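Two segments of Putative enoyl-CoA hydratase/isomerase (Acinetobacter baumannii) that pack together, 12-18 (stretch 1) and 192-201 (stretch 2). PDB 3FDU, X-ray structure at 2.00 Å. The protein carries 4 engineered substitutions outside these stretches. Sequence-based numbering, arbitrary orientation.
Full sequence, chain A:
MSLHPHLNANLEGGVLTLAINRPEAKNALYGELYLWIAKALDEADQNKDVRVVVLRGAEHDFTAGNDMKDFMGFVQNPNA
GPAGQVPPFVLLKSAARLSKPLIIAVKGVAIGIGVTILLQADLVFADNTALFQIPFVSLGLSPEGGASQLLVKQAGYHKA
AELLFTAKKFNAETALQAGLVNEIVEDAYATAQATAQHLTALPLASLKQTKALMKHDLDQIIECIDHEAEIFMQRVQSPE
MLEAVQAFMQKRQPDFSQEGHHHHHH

Stretch 1 (12-18) EGGVLTL
Stretch 2 (192-201) AQATAQHLTA

A tight turn and the strand leaving it (Val15 to Leu18, phi/psi near -100/118) pack on a helix already under way at Ala192, the axes 9.3 Å apart at closest approach and roughly antiparallel, 150° between N-to-C directions. The type I' turn spans Glu12 to Val15, closed by Val15 N to Glu12 O (2.9 Å) and Glu12 N to Val15 O (3.1 Å); Gly13 (52/40) and Gly14 (78/-3) supply its positive phi. In register, Gly14 CA lies 6.5 Å from Thr200 CA, and Val15 CA 6.5 Å from Ala196 CA. Val15, chi1 t, points toward the helix: its CG2 meets Ala196 CB and Thr200 CG2, each at 3.8 Å. Thr200 adopts chi1 p, so OG1 donates to Gln197 O one turn back (2.9 Å), satisfying the hydroxyl while CG2 faces the valine. No direct hydrogen bond joins the stretches; waters do. Gln193 leaves the helix sideways (chi1 t, chi2 p, chi3 25°), its end reaching the strand with OE1 3.7 Å from Val15 CG1. Gln193 NE2 donates to Gln197 OE1 (2.5 Å; Gln197 m, t, chi3 -169°) and to a water (3.1 Å) that donates to Glu12 O (2.9 Å). A second water donates to Gln193 OE1 (2.6 Å) and bonds Thr17 OG1 (2.7 Å; chi1 m). Leu16, chi1 t and chi2 p, points away.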

ATOM      1  N   GLU A  12     -31.192  15.389   3.392  1.00 30.42           N
ATOM      2  CA  GLU A  12     -32.349  14.584   3.752  1.00 31.72           C
ATOM      3  C   GLU A  12     -31.926  13.390   4.585  1.00 30.53           C
ATOM      4  O   GLU A  12     -30.966  12.684   4.239  1.00 29.76           O
ATOM      5  CB  GLU A  12     -33.108  14.152   2.486  1.00 31.41           C
ATOM      6  CG  GLU A  12     -33.845  12.823   2.633  1.00 38.84           C
ATOM      7  CD  GLU A  12     -34.939  12.646   1.585  1.00 47.20           C
ATOM      8  OE1 GLU A  12     -34.982  13.454   0.631  1.00 51.24           O
ATOM      9  OE2 GLU A  12     -35.761  11.704   1.716  1.00 52.64           O
ATOM     10  N   GLY A  13     -32.640  13.160   5.687  1.00 29.59           N
ATOM     11  CA  GLY A  13     -32.352  12.031   6.577  1.00 28.92           C
ATOM     12  C   GLY A  13     -30.886  11.946   7.018  1.00 27.88           C
ATOM     13  O   GLY A  13     -30.331  10.837   7.105  1.00 28.08           O
ATOM     14  N   GLY A  14     -30.272  13.099   7.304  1.00 26.57           N
ATOM     15  CA  GLY A  14     -28.871  13.184   7.755  1.00 25.43           C
ATOM     16  C   GLY A  14     -27.820  13.033   6.637  1.00 25.29           C
ATOM     17  O   GLY A  14     -26.604  13.130   6.898  1.00 24.38           O
ATOM     18  N   VAL A  15     -28.285  12.791   5.408  1.00 24.82           N
ATOM     19  CA  VAL A  15     -27.391  12.708   4.239  1.00 25.09           C
ATOM     20  C   VAL A  15     -27.294  14.012   3.440  1.00 25.31           C
ATOM     21  O   VAL A  15     -28.288  14.485   2.857  1.00 25.99           O
ATOM     22  CB  VAL A  15     -27.805  11.591   3.261  1.00 24.04           C
ATOM     23  CG1 VAL A  15     -26.811  11.554   2.121  1.00 23.12           C
ATOM     24  CG2 VAL A  15     -27.861  10.196   3.963  1.00 23.33           C
ATOM     25  N   LEU A  16     -26.116  14.607   3.428  1.00 23.92           N
ATOM     26  CA  LEU A  16     -25.909  15.830   2.653  1.00 24.04           C
ATOM     27  C   LEU A  16     -25.324  15.449   1.294  1.00 23.83           C
ATOM     28  O   LEU A  16     -24.247  14.835   1.236  1.00 23.73           O
ATOM     29  CB  LEU A  16     -24.968  16.777   3.388  1.00 22.11           C
ATOM     30  CG  LEU A  16     -24.441  17.899   2.473  1.00 23.93           C
ATOM     31  CD1 LEU A  16     -25.554  18.767   1.869  1.00 25.41           C
ATOM     32  CD2 LEU A  16     -23.414  18.830   3.219  1.00 22.42           C
ATOM     33  N   THR A  17     -26.037  15.736   0.206  1.00 24.03           N
ATOM     34  CA  THR A  17     -25.526  15.387  -1.127  1.00 24.05           C
ATOM     35  C   THR A  17     -25.080  16.681  -1.762  1.00 24.41           C
ATOM     36  O   THR A  17     -25.879  17.634  -1.880  1.00 26.21           O
ATOM     37  CB  THR A  17     -26.573  14.651  -2.047  1.00 25.27           C
ATOM     38  OG1 THR A  17     -27.038  13.452  -1.414  1.00 26.41           O
ATOM     39  CG2 THR A  17     -25.964  14.253  -3.435  1.00 22.03           C
ATOM     40  N   LEU A  18     -23.795  16.752  -2.107  1.00 22.46           N
ATOM     41  CA  LEU A  18     -23.240  17.921  -2.791  1.00 21.94           C
ATOM     42  C   LEU A  18     -22.997  17.535  -4.245  1.00 21.13           C
ATOM     43  O   LEU A  18     -22.215  16.632  -4.551  1.00 19.91           O
ATOM     44  CB  LEU A  18     -21.937  18.395  -2.139  1.00 21.70           C
ATOM     45  CG  LEU A  18     -22.104  18.999  -0.721  1.00 23.64           C
ATOM     46  CD1 LEU A  18     -20.783  19.320  -0.071  1.00 21.67           C
ATOM     47  CD2 LEU A  18     -22.957  20.258  -0.833  1.00 24.65           C
ATOM     48  N   ALA A 192     -24.102   5.079  -3.709  1.00 19.13           N
ATOM     49  CA  ALA A 192     -23.519   6.030  -2.774  1.00 18.14           C
ATOM     50  C   ALA A 192     -24.591   6.455  -1.736  1.00 20.24           C
ATOM     51  O   ALA A 192     -24.300   6.640  -0.549  1.00 19.81           O
ATOM     52  CB  ALA A 192     -23.025   7.223  -3.490  1.00 18.16           C
ATOM     53  N   GLN A 193     -25.814   6.639  -2.211  1.00 20.02           N
ATOM     54  CA  GLN A 193     -26.918   7.043  -1.351  1.00 20.43           C
ATOM     55  C   GLN A 193     -27.299   5.911  -0.384  1.00 19.62           C
ATOM     56  O   GLN A 193     -27.515   6.202   0.775  1.00 20.19           O
ATOM     57  CB  GLN A 193     -28.137   7.502  -2.214  1.00 19.68           C
ATOM     58  CG  GLN A 193     -29.455   7.608  -1.426  1.00 23.10           C
ATOM     59  CD  GLN A 193     -29.450   8.742  -0.375  1.00 25.54           C
ATOM     60  OE1 GLN A 193     -28.710   9.727  -0.485  1.00 26.62           O
ATOM     61  NE2 GLN A 193     -30.304   8.608   0.630  1.00 27.32           N
ATOM     62  N   ALA A 194     -27.348   4.648  -0.836  1.00 21.63           N
ATOM     63  CA  ALA A 194     -27.703   3.529   0.090  1.00 21.79           C
ATOM     64  C   ALA A 194     -26.646   3.312   1.162  1.00 21.69           C
ATOM     65  O   ALA A 194     -26.947   2.957   2.323  1.00 20.21           O
ATOM     66  CB  ALA A 194     -27.951   2.205  -0.673  1.00 21.74           C
ATOM     67  N   THR A 195     -25.382   3.473   0.762  1.00 20.33           N
ATOM     68  CA  THR A 195     -24.285   3.403   1.703  1.00 19.75           C
ATOM     69  C   THR A 195     -24.374   4.547   2.708  1.00 19.42           C
ATOM     70  O   THR A 195     -24.189   4.324   3.898  1.00 19.44           O
ATOM     71  CB  THR A 195     -22.921   3.358   0.944  1.00 20.46           C
ATOM     72  OG1 THR A 195     -22.965   2.281   0.023  1.00 22.20           O
ATOM     73  CG2 THR A 195     -21.751   3.041   1.853  1.00 20.16           C
ATOM     74  N   ALA A 196     -24.605   5.776   2.249  1.00 18.97           N
ATOM     75  CA  ALA A 196     -24.740   6.913   3.165  1.00 21.06           C
ATOM     76  C   ALA A 196     -25.897   6.674   4.201  1.00 22.25           C
ATOM     77  O   ALA A 196     -25.743   7.019   5.360  1.00 21.08           O
ATOM     78  CB  ALA A 196     -25.008   8.185   2.405  1.00 19.93           C
ATOM     79  N   GLN A 197     -27.017   6.112   3.749  1.00 23.65           N
ATOM     80  CA  GLN A 197     -28.153   5.837   4.640  1.00 25.12           C
ATOM     81  C   GLN A 197     -27.767   4.764   5.654  1.00 25.39           C
ATOM     82  O   GLN A 197     -28.124   4.868   6.837  1.00 25.96           O
ATOM     83  CB  GLN A 197     -29.360   5.334   3.842  1.00 27.12           C
ATOM     84  CG  GLN A 197     -30.214   6.424   3.201  1.00 33.27           C
ATOM     85  CD  GLN A 197     -31.163   5.883   2.096  1.00 42.07           C
ATOM     86  OE1 GLN A 197     -31.770   6.656   1.342  1.00 45.44           O
ATOM     87  NE2 GLN A 197     -31.286   4.561   2.002  1.00 45.49           N
ATOM     88  N   HIS A 198     -27.078   3.716   5.203  1.00 24.08           N
ATOM     89  CA  HIS A 198     -26.586   2.703   6.135  1.00 25.19           C
ATOM     90  C   HIS A 198     -25.689   3.335   7.202  1.00 24.27           C
ATOM     91  O   HIS A 198     -25.839   3.060   8.386  1.00 25.14           O
ATOM     92  CB  HIS A 198     -25.857   1.570   5.396  1.00 25.51           C
ATOM     93  CG  HIS A 198     -25.183   0.569   6.308  1.00 30.56           C
ATOM     94  ND1 HIS A 198     -25.858  -0.126   7.290  1.00 33.53           N
ATOM     95  CD2 HIS A 198     -23.912   0.091   6.324  1.00 32.15           C
ATOM     96  CE1 HIS A 198     -25.028  -0.957   7.897  1.00 32.70           C
ATOM     97  NE2 HIS A 198     -23.841  -0.847   7.323  1.00 33.07           N
ATOM     98  N   LEU A 199     -24.758   4.193   6.798  1.00 23.28           N
ATOM     99  CA  LEU A 199     -23.907   4.852   7.775  1.00 22.79           C
ATOM    100  C   LEU A 199     -24.705   5.764   8.732  1.00 23.84           C
ATOM    101  O   LEU A 199     -24.348   5.839   9.914  1.00 25.15           O
ATOM    102  CB  LEU A 199     -22.759   5.639   7.107  1.00 21.05           C
ATOM    103  CG  LEU A 199     -21.769   4.762   6.320  1.00 20.38           C
ATOM    104  CD1 LEU A 199     -20.549   5.606   5.773  1.00 17.35           C
ATOM    105  CD2 LEU A 199     -21.292   3.637   7.209  1.00 21.29           C
ATOM    106  N   THR A 200     -25.739   6.465   8.256  1.00 24.48           N
ATOM    107  CA  THR A 200     -26.469   7.336   9.190  1.00 26.23           C
ATOM    108  C   THR A 200     -27.253   6.489  10.207  1.00 26.64           C
ATOM    109  O   THR A 200     -27.625   6.976  11.266  1.00 29.51           O
ATOM    110  CB  THR A 200     -27.456   8.298   8.512  1.00 27.53           C
ATOM    111  OG1 THR A 200     -28.563   7.532   8.009  1.00 31.69           O
ATOM    112  CG2 THR A 200     -26.803   9.009   7.374  1.00 27.10           C
ATOM    113  N   ALA A 201     -27.533   5.238   9.909  1.00 26.54           N
ATOM    114  CA  ALA A 201     -28.194   4.407  10.922  1.00 27.70           C
ATOM    115  C   ALA A 201     -27.231   3.853  12.009  1.00 27.96           C
ATOM    116  O   ALA A 201     -27.688   3.219  12.944  1.00 26.69           O
ATOM    117  CB  ALA A 201     -28.986   3.278  10.261  1.00 27.46           C
TER
HETATM  118  O   HOH W   1     -31.186   9.978   3.223  1.00 37.01           O
HETATM  119  O   HOH W   2     -26.958  10.868  -2.075  1.00 26.00           O